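Local structure of DNA processing protein DprA (Streptococcus pneumoniae, 3UQZ) at residues Asp243-Pro248 / Lys268-Gly273; Lys108-Gly113 / Arg217-Ala222; Tyr6-Leu11 / Pro92-Tyr97; Ala163-Gly168 / His188-Glu193; Ala224-Gly229 / Leu255-His260. The protein helps load RecA onto single-stranded DNA during natural transformation, binding the incoming strand cooperatively, protecting it from nucleases and bridging DNA segments. All blocks are in the same frame, centred on the assembly; numbering follows the deposited sequence.

Contacts 1 to 4 are buried and reach one mixed sheet; contact 5 is only partly buried. Contact 2 joins two inner strands of the sheet's parallel part; contact 1 continues to the strand outermost within the chain and touches contact 2 through backbone hydrogen bonds, whereas contact 4 lies on the opposite side of contact 2, beyond strand 137-140, their centres about 17 Å apart. All three combine parallel-strand bonding with aliphatic packing. Contact 3, touching contact 4 through Phe96 and Ser192, is wholly apolar and aromatic where the SAM domain packs on the sheet. Contact 5 sets a loop against a helix start with polar bonds, one to sulfur; that helix also packs on contact 1.

Contact 1 of 5, residues Asp243-Pro248 / Lys268-Gly273; sequences DVFAIP and KLVTSG
Val270 supplies the apolar centre of this pairing, its two methyls spread against Phe245 and Ile247. CG1, anti to its own carbonyl carbon (chi1 -63°), lies 3.8 Å from Phe245 CB and also approaches ring atom CD1 obliquely. CG2, in the crowded position between backbone N and carbonyl carbon, lies by Phe245 CB too and meets Ile247 CG1 at 3.9 Å, the two side chains crossing at a slant. Phe245 and Lys268 run side by side on the same face of the sheet, the aliphatic start of the lysine next to the ring before its chain bends away to an exposed end. On the face that carries Ala246 and Leu269, the isobutyl group of Leu269 crosses the ring of Pro248 at about a right angle, with CD2 3.8 Å from Pro248 CG. This face is covered by helix 257-264, the connection of this beta-alpha-beta unit, and Leu269 also packs on Ile263 of the second subunit.

Outside the side chains runs the parallel backbone pairing. Lys268 N donates to Val244 O at 3.0 Å, and Lys268 O accepts from Ala246 N at 2.8 Å, each donor lying nearly along the axis of the carbonyl it meets. The third bond, Val270 N to Ala246 O at 2.9 Å, is straighter at hydrogen (164°), yet its donor sits above the carbonyl plane. Beyond it, Thr271 OG1 bonds Asp275. Strand 268-269, outermost within its chain, thus bonds strand 243-246 on one side, while Leu269 O is hydrogen-bonded to Gln264 NE2 of the second subunit, across the dimer.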
# COMPACT_ATOMS: atom_id res chain seq x y z
N ASP A 243 13.99 -7.97 -2.46
CA ASP A 243 13.05 -6.96 -2.00
C ASP A 243 12.26 -6.43 -3.17
O ASP A 243 12.83 -6.20 -4.25
CB ASP A 243 13.77 -5.79 -1.33
CG ASP A 243 14.42 -6.06 0.01
OD1 ASP A 243 13.85 -6.87 0.80
OD2 ASP A 243 15.45 -5.42 0.31
N VAL A 244 10.95 -6.23 -2.97
CA VAL A 244 10.08 -5.63 -3.97
C VAL A 244 9.49 -4.33 -3.44
O VAL A 244 8.96 -4.30 -2.34
CB VAL A 244 9.17 -6.57 -4.82
CG1 VAL A 244 9.15 -8.00 -4.31
CG2 VAL A 244 7.76 -6.02 -5.01
N PHE A 245 9.73 -3.24 -4.18
CA PHE A 245 9.32 -1.89 -3.85
C PHE A 245 8.20 -1.49 -4.79
O PHE A 245 8.46 -1.26 -5.97
CB PHE A 245 10.51 -0.91 -3.95
CG PHE A 245 11.73 -1.33 -3.18
CD1 PHE A 245 11.78 -1.20 -1.80
CD2 PHE A 245 12.84 -1.87 -3.83
CE1 PHE A 245 12.92 -1.60 -1.08
CE2 PHE A 245 13.97 -2.27 -3.11
CZ PHE A 245 14.00 -2.14 -1.74
N ALA A 246 6.96 -1.45 -4.28
CA ALA A 246 5.81 -1.14 -5.12
C ALA A 246 5.33 0.30 -5.00
O ALA A 246 5.19 0.82 -3.89
CB ALA A 246 4.68 -2.11 -4.86
N ILE A 247 5.12 0.96 -6.15
CA ILE A 247 4.61 2.32 -6.24
C ILE A 247 3.07 2.23 -6.30
O ILE A 247 2.55 1.58 -7.22
CB ILE A 247 5.20 3.11 -7.45
CG1 ILE A 247 6.75 3.22 -7.36
CG2 ILE A 247 4.55 4.50 -7.58
CD1 ILE A 247 7.46 3.52 -8.69
N PRO A 248 2.33 2.84 -5.34
CA PRO A 248 0.86 2.75 -5.39
C PRO A 248 0.24 3.69 -6.42
O PRO A 248 0.90 4.56 -6.97
CB PRO A 248 0.44 3.12 -3.96
CG PRO A 248 1.52 4.03 -3.47
CD PRO A 248 2.79 3.63 -4.17
N LYS A 268 7.18 -3.67 0.01
CA LYS A 268 7.32 -2.34 0.58
C LYS A 268 6.67 -1.31 -0.32
O LYS A 268 6.98 -1.27 -1.51
CB LYS A 268 8.80 -2.01 0.84
CG LYS A 268 9.49 -3.05 1.73
CD LYS A 268 9.96 -2.51 3.08
CE LYS A 268 10.67 -3.58 3.88
NZ LYS A 268 9.85 -4.11 5.02
N LEU A 269 5.76 -0.49 0.24
CA LEU A 269 5.10 0.60 -0.48
C LEU A 269 6.12 1.73 -0.54
O LEU A 269 6.66 2.10 0.51
CB LEU A 269 3.81 1.06 0.25
CG LEU A 269 2.93 2.11 -0.47
CD1 LEU A 269 1.49 1.96 -0.07
CD2 LEU A 269 3.39 3.52 -0.20
N VAL A 270 6.38 2.27 -1.74
CA VAL A 270 7.35 3.36 -1.91
C VAL A 270 6.72 4.60 -2.55
O VAL A 270 5.90 4.47 -3.46
CB VAL A 270 8.70 2.93 -2.56
CG1 VAL A 270 9.46 1.93 -1.69
CG2 VAL A 270 8.52 2.39 -3.98
N THR A 271 7.10 5.80 -2.07
CA THR A 271 6.58 7.09 -2.56
C THR A 271 7.70 7.96 -3.13
O THR A 271 7.43 8.94 -3.84
CB THR A 271 5.81 7.84 -1.45
OG1 THR A 271 6.71 8.23 -0.42
CG2 THR A 271 4.68 7.01 -0.84
N SER A 272 8.96 7.63 -2.81
CA SER A 272 10.15 8.36 -3.28
C SER A 272 11.36 7.41 -3.40
O SER A 272 11.28 6.26 -2.97
CB SER A 272 10.47 9.50 -2.32
OG SER A 272 10.68 9.02 -1.00
N GLY A 273 12.46 7.93 -3.95
CA GLY A 273 13.73 7.23 -4.05
C GLY A 273 14.33 7.02 -2.68
O GLY A 273 14.99 6.00 -2.44

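Contact 2 of 5, residues Lys108-Gly113 / Arg217-Ala222; sequences KVAVVG and RGVIVA
Buried aliphatic groups fill both faces where strand 108-113 runs beside strand 218-222, their short axes 26° apart. On the face bearing Ala110, Val112, Val219 and Val221, Val112 does most of the work. Its CG2, held in the crowded position between backbone N and carbonyl carbon (chi1 -62°), wedges between two valines of the partner strand, 3.7 Å from Val219 CG1 and 3.8 Å from Val221 CG1. Cys234 of helix 229-239 closes over all three. On the other face, Ile220 extends its CD1 to Val109 CG2 at 3.8 Å, crossing it obliquely.

The backbone bonds are short and straight in the middle. Ala110 takes part twice, through its N to Gly218 O and through its O to Ile220 N at 2.7 Å; Val112 N then meets Ile220 O almost along the C=O axis. Toward the carboxyl ends the pairing slackens: Ala222 N lies 3.3 Å from Val112 O, with an angle of only 141° at hydrogen. At the amino-terminal end Lys108 O and Arg217 N stand 3.8 Å apart, and the partly exposed Arg217 leads away to a salt bridge with Asp84. Buried Lys108 NZ bonds the carbonyls of Leu104 and Phe106.

A sulfate, probably from the crystallisation liquor though such ions often mark pockets, lies about 5 Å from Gly113. Strand order reverses direction between these central neighbours, the topological switch point of a Rossmann-like sheet, whose carboxyl-end loops commonly form the binding site.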
# COMPACT_ATOMS: atom_id res chain seq x y z
N LYS A 108 22.85 -2.43 -8.18
CA LYS A 108 21.78 -2.41 -9.18
C LYS A 108 20.38 -2.58 -8.60
O LYS A 108 20.19 -3.30 -7.62
CB LYS A 108 22.03 -3.53 -10.22
CG LYS A 108 23.34 -3.40 -10.99
CD LYS A 108 23.72 -4.68 -11.73
CE LYS A 108 24.34 -5.75 -10.87
NZ LYS A 108 25.68 -5.39 -10.33
N VAL A 109 19.39 -1.92 -9.24
CA VAL A 109 17.98 -2.01 -8.89
C VAL A 109 17.18 -2.26 -10.17
O VAL A 109 17.43 -1.63 -11.20
CB VAL A 109 17.44 -0.82 -8.02
CG1 VAL A 109 17.33 0.49 -8.81
CG2 VAL A 109 16.10 -1.17 -7.35
N ALA A 110 16.26 -3.23 -10.11
CA ALA A 110 15.40 -3.54 -11.24
C ALA A 110 14.15 -2.62 -11.22
O ALA A 110 13.74 -2.15 -10.16
CB ALA A 110 14.98 -4.99 -11.20
N VAL A 111 13.61 -2.30 -12.41
CA VAL A 111 12.41 -1.47 -12.58
C VAL A 111 11.53 -2.17 -13.61
O VAL A 111 11.95 -2.38 -14.76
CB VAL A 111 12.67 0.02 -12.93
CG1 VAL A 111 11.36 0.81 -12.94
CG2 VAL A 111 13.66 0.67 -11.97
N VAL A 112 10.34 -2.60 -13.18
CA VAL A 112 9.39 -3.33 -14.04
C VAL A 112 8.01 -2.69 -14.01
O VAL A 112 7.68 -1.99 -13.05
CB VAL A 112 9.35 -4.88 -13.78
CG1 VAL A 112 10.69 -5.54 -14.06
CG2 VAL A 112 8.87 -5.22 -12.39
N GLY A 113 7.22 -2.94 -15.05
CA GLY A 113 5.87 -2.41 -15.14
C GLY A 113 5.21 -2.52 -16.50
O GLY A 113 5.80 -3.01 -17.46
N ARG A 217 19.34 -6.68 -6.15
CA ARG A 217 18.97 -6.96 -4.75
C ARG A 217 17.53 -6.48 -4.44
O ARG A 217 16.97 -6.88 -3.41
CB ARG A 217 19.98 -6.31 -3.78
CG ARG A 217 21.43 -6.73 -4.00
CD ARG A 217 21.81 -7.97 -3.22
NE ARG A 217 22.75 -7.67 -2.14
CZ ARG A 217 24.07 -7.69 -2.26
NH1 ARG A 217 24.64 -7.97 -3.42
NH2 ARG A 217 24.84 -7.41 -1.21
N GLY A 218 16.97 -5.67 -5.34
CA GLY A 218 15.62 -5.15 -5.24
C GLY A 218 14.97 -4.88 -6.59
O GLY A 218 15.66 -4.59 -7.57
N VAL A 219 13.63 -4.97 -6.63
CA VAL A 219 12.82 -4.72 -7.84
C VAL A 219 11.80 -3.63 -7.53
O VAL A 219 11.06 -3.74 -6.57
CB VAL A 219 12.13 -6.00 -8.39
CG1 VAL A 219 11.39 -5.72 -9.70
CG2 VAL A 219 13.12 -7.14 -8.59
N ILE A 220 11.74 -2.58 -8.37
CA ILE A 220 10.78 -1.49 -8.28
C ILE A 220 9.64 -1.76 -9.27
O ILE A 220 9.91 -1.93 -10.47
CB ILE A 220 11.44 -0.09 -8.48
CG1 ILE A 220 12.41 0.25 -7.33
CG2 ILE A 220 10.38 1.02 -8.66
CD1 ILE A 220 13.35 1.44 -7.61
N VAL A 221 8.39 -1.83 -8.77
CA VAL A 221 7.17 -2.03 -9.58
C VAL A 221 6.37 -0.75 -9.67
O VAL A 221 6.24 -0.02 -8.69
CB VAL A 221 6.23 -3.17 -9.14
CG1 VAL A 221 5.92 -4.11 -10.29
CG2 VAL A 221 6.72 -3.89 -7.89
N ALA A 222 5.77 -0.54 -10.84
CA ALA A 222 4.90 0.58 -11.12
C ALA A 222 3.94 0.15 -12.19
O ALA A 222 4.35 -0.37 -13.23
CB ALA A 222 5.70 1.77 -11.60

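Contact 3 of 5, residues Tyr6-Leu11 / Pro92-Tyr97; sequences YEIYKL and PVLLFY
The rings of Tyr9 and Phe96 meet in a T-shaped (edge-to-face) stack, their planes 83° apart and their centroids separated by 5.3 Å. Phe96 presents its edge, with CZ 3.7 Å above one face of the tyrosine and shifted toward the rim over CD1 and CE1. Leu94 CD2 approaches the same tyrosine obliquely.

This aromatic pair joins two domains: helix 5-13 belongs to the sterile alpha motif (SAM) region, and strand 94-99 to the Rossmann-like sheet. Residues 6-11 run at 108° to residues 94-97, bringing successive residues Ile8 and Tyr9 against Val93, Leu94 and Phe96. Tyr9 CG lies anti to its backbone N (chi1 -171°), which carries the ring out beside the helix toward Phe96. Its hydroxyl is hydrogen-bonded to Glu67, which holds the far end of the ring in position, while packing by Phe96 and Leu94 bears on how the ring is turned.

Beside the rings the contact is aliphatic. Leu94 CD2 tucks against Tyr9 CB at 3.8 Å, while Leu94 CB faces Ile8. Leu25 of helix 18-28 touches both Ile8 and Val93, extending the apolar layer within the helical domain. Ile8 CG2, anti to the backbone N, ends 3.5 Å from Val93 CG1.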
# COMPACT_ATOMS: atom_id res chain seq x y z
N TYR A 6 32.85 -20.80 -26.30
CA TYR A 6 32.40 -21.20 -27.64
C TYR A 6 31.69 -22.56 -27.58
O TYR A 6 30.68 -22.76 -28.27
CB TYR A 6 33.57 -21.25 -28.64
CG TYR A 6 33.20 -21.90 -29.96
CD1 TYR A 6 32.42 -21.23 -30.90
CD2 TYR A 6 33.53 -23.23 -30.23
CE1 TYR A 6 32.00 -21.85 -32.07
CE2 TYR A 6 33.12 -23.86 -31.40
CZ TYR A 6 32.37 -23.16 -32.33
OH TYR A 6 31.98 -23.77 -33.49
N GLU A 7 32.22 -23.49 -26.75
CA GLU A 7 31.64 -24.83 -26.60
C GLU A 7 30.30 -24.76 -25.91
O GLU A 7 29.38 -25.47 -26.33
CB GLU A 7 32.61 -25.80 -25.92
CG GLU A 7 33.83 -26.14 -26.76
CD GLU A 7 33.59 -26.98 -28.00
OE1 GLU A 7 32.52 -27.63 -28.10
OE2 GLU A 7 34.49 -27.01 -28.87
N ILE A 8 30.15 -23.86 -24.91
CA ILE A 8 28.88 -23.62 -24.21
C ILE A 8 27.82 -23.22 -25.26
O ILE A 8 26.76 -23.84 -25.31
CB ILE A 8 29.04 -22.57 -23.07
CG1 ILE A 8 29.85 -23.16 -21.87
CG2 ILE A 8 27.68 -22.07 -22.61
CD1 ILE A 8 30.39 -22.14 -20.84
N TYR A 9 28.16 -22.26 -26.14
CA TYR A 9 27.30 -21.82 -27.24
C TYR A 9 26.99 -22.98 -28.18
O TYR A 9 25.82 -23.16 -28.54
CB TYR A 9 27.94 -20.65 -28.01
CG TYR A 9 27.02 -20.00 -29.02
CD1 TYR A 9 25.77 -19.52 -28.65
CD2 TYR A 9 27.41 -19.83 -30.35
CE1 TYR A 9 24.91 -18.92 -29.57
CE2 TYR A 9 26.57 -19.23 -31.29
CZ TYR A 9 25.32 -18.77 -30.89
OH TYR A 9 24.48 -18.17 -31.79
N LYS A 10 28.03 -23.78 -28.54
CA LYS A 10 27.89 -24.96 -29.40
C LYS A 10 26.93 -26.01 -28.79
O LYS A 10 26.17 -26.64 -29.54
CB LYS A 10 29.25 -25.55 -29.76
CG LYS A 10 29.23 -26.48 -30.97
CD LYS A 10 30.61 -26.97 -31.34
CE LYS A 10 30.56 -28.04 -32.40
NZ LYS A 10 31.90 -28.62 -32.64
N LEU A 11 26.93 -26.17 -27.44
CA LEU A 11 26.03 -27.09 -26.72
C LEU A 11 24.57 -26.61 -26.79
O LEU A 11 23.67 -27.42 -26.95
CB LEU A 11 26.47 -27.31 -25.26
CG LEU A 11 27.80 -28.03 -25.01
CD1 LEU A 11 28.14 -28.04 -23.55
CD2 LEU A 11 27.76 -29.46 -25.50
N PRO A 92 21.57 -17.74 -16.17
CA PRO A 92 22.06 -17.80 -17.56
C PRO A 92 23.48 -18.33 -17.61
O PRO A 92 24.35 -17.89 -16.87
CB PRO A 92 21.96 -16.36 -18.07
CG PRO A 92 21.81 -15.53 -16.87
CD PRO A 92 21.13 -16.37 -15.82
N VAL A 93 23.68 -19.35 -18.41
CA VAL A 93 24.97 -20.02 -18.55
C VAL A 93 25.97 -19.22 -19.42
O VAL A 93 27.17 -19.25 -19.16
CB VAL A 93 24.72 -21.49 -18.96
CG1 VAL A 93 24.98 -21.75 -20.44
CG2 VAL A 93 25.47 -22.44 -18.06
N LEU A 94 25.45 -18.47 -20.41
CA LEU A 94 26.24 -17.64 -21.33
C LEU A 94 25.43 -16.38 -21.68
O LEU A 94 24.24 -16.49 -21.99
CB LEU A 94 26.60 -18.45 -22.60
CG LEU A 94 27.38 -17.75 -23.73
CD1 LEU A 94 28.85 -17.66 -23.43
CD2 LEU A 94 27.18 -18.46 -25.05
N LEU A 95 26.08 -15.21 -21.63
CA LEU A 95 25.47 -13.91 -21.96
C LEU A 95 26.33 -13.13 -22.94
O LEU A 95 27.52 -12.92 -22.69
CB LEU A 95 25.22 -13.02 -20.70
CG LEU A 95 24.07 -13.41 -19.76
CD1 LEU A 95 24.20 -12.72 -18.43
CD2 LEU A 95 22.72 -13.11 -20.38
N PHE A 96 25.71 -12.68 -24.04
CA PHE A 96 26.33 -11.83 -25.04
C PHE A 96 26.05 -10.41 -24.62
O PHE A 96 25.00 -10.15 -24.03
CB PHE A 96 25.76 -12.09 -26.43
CG PHE A 96 26.08 -13.45 -26.96
CD1 PHE A 96 27.28 -13.70 -27.61
CD2 PHE A 96 25.17 -14.50 -26.84
CE1 PHE A 96 27.57 -14.97 -28.13
CE2 PHE A 96 25.46 -15.76 -27.34
CZ PHE A 96 26.65 -15.98 -27.99
N TYR A 97 26.98 -9.49 -24.89
CA TYR A 97 26.83 -8.10 -24.49
C TYR A 97 27.32 -7.11 -25.53
O TYR A 97 28.08 -7.44 -26.44
CB TYR A 97 27.49 -7.85 -23.12
CG TYR A 97 29.00 -7.85 -23.14
CD1 TYR A 97 29.71 -6.66 -23.30
CD2 TYR A 97 29.72 -9.03 -22.96
CE1 TYR A 97 31.10 -6.65 -23.32
CE2 TYR A 97 31.12 -9.03 -22.98
CZ TYR A 97 31.80 -7.84 -23.16
OH TYR A 97 33.18 -7.84 -23.15

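Contact 4 of 5, residues Ala163-Gly168 / His188-Glu193; sequences AVIGTG and HLVLSE
A beta-alpha-beta crossover brings these two segments together: strand 161-164 leads through helix 178-187 into strand 189-192, which returns parallel beside it. Three backbone bonds join them, all nearly along the carbonyl axes. Ala163 is used twice toward the same neighbour, its N donating to Leu189 O at 3.0 Å and its O accepting from Leu191 N at 2.7 Å. Leu191 O in turn receives Ile165 N.

The face on which Ala163 and Val190 stand side by side is roofed by Ile184 of the crossover helix, as expected in the doubly wound layers of a Rossmann-like domain; Val164, on the other face, packs against helix 204-215. Ile165 has CG1 in the crowded position between backbone N and carbonyl carbon (chi1 58°), and this bends the chain over the partner strand, CG1 coming 3.7 Å from Ser192 CB and CD1 nearing Val190 CG1 obliquely.

At the carboxyl end of the pairing, polar groups join the segments. Ser192 OG, anti to its backbone N (chi1 -171°), reaches across and donates to Thr167 O at 2.6 Å, lying in the plane of that carbonyl; Ser192 OG is also hydrogen-bonded to Tyr194 N. Thus a buried hydroxyl is gripped twice and holds the turning loop to the strand. A water bridges the two backbones, donating to Ile165 O at 2.9 Å and accepting from Glu193 N at 2.8 Å.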
# COMPACT_ATOMS: atom_id res chain seq x y z
N ALA A 163 20.29 -2.75 -19.90
CA ALA A 163 19.13 -3.31 -20.60
C ALA A 163 19.33 -4.81 -20.84
O ALA A 163 20.41 -5.23 -21.26
CB ALA A 163 18.90 -2.60 -21.92
N VAL A 164 18.30 -5.62 -20.53
CA VAL A 164 18.31 -7.07 -20.75
C VAL A 164 17.25 -7.31 -21.85
O VAL A 164 16.07 -7.03 -21.63
CB VAL A 164 18.07 -7.89 -19.44
CG1 VAL A 164 18.24 -9.39 -19.67
CG2 VAL A 164 19.01 -7.42 -18.33
N ILE A 165 17.67 -7.69 -23.05
CA ILE A 165 16.75 -7.86 -24.18
C ILE A 165 16.27 -9.30 -24.42
O ILE A 165 16.83 -10.25 -23.86
CB ILE A 165 17.29 -7.17 -25.46
CG1 ILE A 165 18.68 -7.72 -25.87
CG2 ILE A 165 17.30 -5.64 -25.28
CD1 ILE A 165 19.18 -7.30 -27.26
N GLY A 166 15.21 -9.42 -25.22
CA GLY A 166 14.62 -10.70 -25.62
C GLY A 166 14.84 -11.05 -27.08
O GLY A 166 14.08 -11.83 -27.66
N THR A 167 15.86 -10.44 -27.70
CA THR A 167 16.25 -10.64 -29.11
C THR A 167 17.80 -10.68 -29.20
O THR A 167 18.48 -10.54 -28.17
CB THR A 167 15.76 -9.46 -29.97
OG1 THR A 167 16.53 -8.29 -29.68
CG2 THR A 167 14.28 -9.19 -29.84
N GLY A 168 18.32 -10.81 -30.43
CA GLY A 168 19.75 -10.74 -30.70
C GLY A 168 20.18 -9.29 -30.58
O GLY A 168 19.32 -8.39 -30.69
N HIS A 188 26.44 2.65 -22.27
CA HIS A 188 26.05 1.83 -21.11
C HIS A 188 26.29 0.34 -21.38
O HIS A 188 27.34 0.01 -21.93
CB HIS A 188 24.59 2.16 -20.75
CG HIS A 188 24.38 3.61 -20.45
ND1 HIS A 188 24.42 4.07 -19.15
CD2 HIS A 188 24.24 4.66 -21.29
CE1 HIS A 188 24.28 5.39 -19.24
NE2 HIS A 188 24.18 5.79 -20.51
N LEU A 189 25.35 -0.56 -21.02
CA LEU A 189 25.46 -2.01 -21.22
C LEU A 189 24.12 -2.67 -21.62
O LEU A 189 23.10 -2.45 -20.97
CB LEU A 189 26.03 -2.65 -19.95
CG LEU A 189 26.23 -4.18 -19.91
CD1 LEU A 189 27.28 -4.65 -20.93
CD2 LEU A 189 26.60 -4.63 -18.51
N VAL A 190 24.15 -3.49 -22.69
CA VAL A 190 23.00 -4.26 -23.16
C VAL A 190 23.39 -5.72 -23.04
O VAL A 190 24.46 -6.10 -23.54
CB VAL A 190 22.54 -3.93 -24.62
CG1 VAL A 190 21.24 -4.65 -24.96
CG2 VAL A 190 22.40 -2.44 -24.86
N LEU A 191 22.57 -6.52 -22.37
CA LEU A 191 22.81 -7.96 -22.19
C LEU A 191 21.75 -8.78 -22.94
O LEU A 191 20.59 -8.36 -23.06
CB LEU A 191 22.82 -8.35 -20.71
CG LEU A 191 23.91 -7.76 -19.82
CD1 LEU A 191 23.57 -7.95 -18.34
CD2 LEU A 191 25.30 -8.36 -20.14
N SER A 192 22.15 -9.98 -23.42
CA SER A 192 21.27 -10.91 -24.13
C SER A 192 21.77 -12.35 -24.06
O SER A 192 22.98 -12.59 -24.09
CB SER A 192 21.10 -10.50 -25.59
OG SER A 192 20.10 -11.28 -26.23
N GLU A 193 20.85 -13.31 -23.98
CA GLU A 193 21.16 -14.74 -23.98
C GLU A 193 21.09 -15.26 -25.41
O GLU A 193 21.53 -16.37 -25.68
CB GLU A 193 20.10 -15.49 -23.15
CG GLU A 193 20.60 -15.99 -21.80
CD GLU A 193 19.59 -16.83 -21.05
OE1 GLU A 193 20.01 -17.74 -20.31
OE2 GLU A 193 18.37 -16.62 -21.24
O HOH W 1 18.51 -12.34 -22.70

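Contact 5 of 5, residues Ala224-Gly229 / Leu255-His260; sequences AKMRSG and LSDGCH
Two hydrogen bonds, both made by the backbone of Ala224, fix this loop to the start of helix 257-264. Ala224 O accepts from Gly258 N at 2.8 Å, the donor standing above the carbonyl plane, so the loop carbonyl takes up an amide of the helix's first turn. Ala224 N points to Cys259 SG at 3.5 Å in a nearly straight N-H...S bond (166°). The absence of a side chain at Gly258 matters here, because a CB would run into the carbonyls of Ala224 and Lys225.

The loop follows strand 218-222 and folds into a type II beta turn from Lys225 to Ser228 before helix 229-239 begins. Ser228 donates through OG to Lys225 O at 2.7 Å and so closes the turn with its side chain; OG also makes a weak hydrogen bond to Leu231 N, capping that helix as its N-cap.

Van der Waals contacts accompany the bonds. Selenomethionine Met226, bent at chi2 (-61°), crosses Asp257 at about a right angle: its CG lies 3.6 Å from Asp257 CB, and CE rests against the carbonyl O of Asp257. Elsewhere, the extended chain of Lys225 runs alongside Leu255, Lys225 CE meeting Leu255 CD2 at 3.7 Å.

Water forms the remaining link, accepting from Met226 N at 2.8 Å and donating weakly to Asp257 OD2.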
# COMPACT_ATOMS: atom_id res chain seq x y z
N ALA A 224 1.59 -2.35 -12.34
CA ALA A 224 1.52 -3.77 -12.63
C ALA A 224 0.05 -4.16 -12.50
O ALA A 224 -0.60 -3.85 -11.50
CB ALA A 224 2.38 -4.56 -11.66
N LYS A 225 -0.51 -4.72 -13.58
CA LYS A 225 -1.90 -5.17 -13.62
C LYS A 225 -1.97 -6.55 -13.00
O LYS A 225 -0.93 -7.17 -12.76
CB LYS A 225 -2.41 -5.24 -15.07
CG LYS A 225 -2.70 -3.89 -15.68
CD LYS A 225 -2.82 -4.01 -17.16
CE LYS A 225 -2.51 -2.69 -17.80
NZ LYS A 225 -2.94 -2.66 -19.22
N MSE A 226 -3.18 -7.05 -12.72
CA MSE A 226 -3.33 -8.40 -12.21
C MSE A 226 -2.99 -9.34 -13.36
O MSE A 226 -3.20 -8.98 -14.52
CB MSE A 226 -4.75 -8.65 -11.71
CG MSE A 226 -5.04 -7.99 -10.39
SE MSE A 226 -3.92 -8.59 -8.90
CE MSE A 226 -5.01 -7.82 -7.47
N ARG A 227 -2.42 -10.50 -13.05
CA ARG A 227 -2.01 -11.53 -14.01
C ARG A 227 -1.12 -11.00 -15.17
O ARG A 227 -1.17 -11.52 -16.29
CB ARG A 227 -3.19 -12.45 -14.44
CG ARG A 227 -4.29 -11.80 -15.29
CD ARG A 227 -5.67 -12.41 -15.09
NE ARG A 227 -6.31 -12.00 -13.83
CZ ARG A 227 -7.00 -10.87 -13.66
NH1 ARG A 227 -7.14 -10.00 -14.66
NH2 ARG A 227 -7.55 -10.60 -12.48
N SER A 228 -0.29 -9.98 -14.87
CA SER A 228 0.63 -9.32 -15.80
C SER A 228 2.02 -9.93 -15.70
O SER A 228 2.31 -10.69 -14.76
CB SER A 228 0.72 -7.83 -15.49
OG SER A 228 1.31 -7.63 -14.22
N GLY A 229 2.88 -9.58 -16.67
CA GLY A 229 4.27 -10.03 -16.71
C GLY A 229 5.10 -9.47 -15.57
O GLY A 229 5.92 -10.19 -14.99
N LEU A 255 -4.86 -0.45 -13.30
CA LEU A 255 -3.45 -0.35 -13.64
C LEU A 255 -2.50 -0.71 -12.51
O LEU A 255 -1.47 -1.32 -12.78
CB LEU A 255 -3.13 1.06 -14.14
CG LEU A 255 -3.37 1.33 -15.62
CD1 LEU A 255 -3.47 2.81 -15.87
CD2 LEU A 255 -2.27 0.73 -16.48
N SER A 256 -2.80 -0.32 -11.25
CA SER A 256 -1.91 -0.60 -10.12
C SER A 256 -2.37 -1.74 -9.20
O SER A 256 -1.86 -1.86 -8.09
CB SER A 256 -1.65 0.68 -9.32
OG SER A 256 -0.91 1.62 -10.08
N ASP A 257 -3.29 -2.59 -9.68
CA ASP A 257 -3.85 -3.71 -8.93
C ASP A 257 -2.81 -4.71 -8.46
O ASP A 257 -2.92 -5.23 -7.35
CB ASP A 257 -4.97 -4.42 -9.72
CG ASP A 257 -6.28 -3.67 -9.92
OD1 ASP A 257 -6.37 -2.48 -9.50
OD2 ASP A 257 -7.22 -4.26 -10.51
N GLY A 258 -1.83 -4.98 -9.31
CA GLY A 258 -0.74 -5.91 -9.02
C GLY A 258 0.20 -5.39 -7.96
O GLY A 258 0.64 -6.16 -7.10
N CYS A 259 0.50 -4.07 -8.00
CA CYS A 259 1.32 -3.35 -7.03
C CYS A 259 0.66 -3.43 -5.67
O CYS A 259 1.33 -3.70 -4.67
CB CYS A 259 1.50 -1.89 -7.43
SG CYS A 259 2.35 -1.64 -9.01
N HIS A 260 -0.67 -3.19 -5.63
CA HIS A 260 -1.49 -3.20 -4.43
C HIS A 260 -1.54 -4.59 -3.82
O HIS A 260 -1.40 -4.71 -2.61
CB HIS A 260 -2.89 -2.64 -4.72
CG HIS A 260 -2.90 -1.19 -5.11
ND1 HIS A 260 -3.97 -0.64 -5.77
CD2 HIS A 260 -1.95 -0.24 -4.93
CE1 HIS A 260 -3.66 0.63 -5.96
NE2 HIS A 260 -2.45 0.92 -5.48
O HOH W 2 -5.41 -5.43 -13.03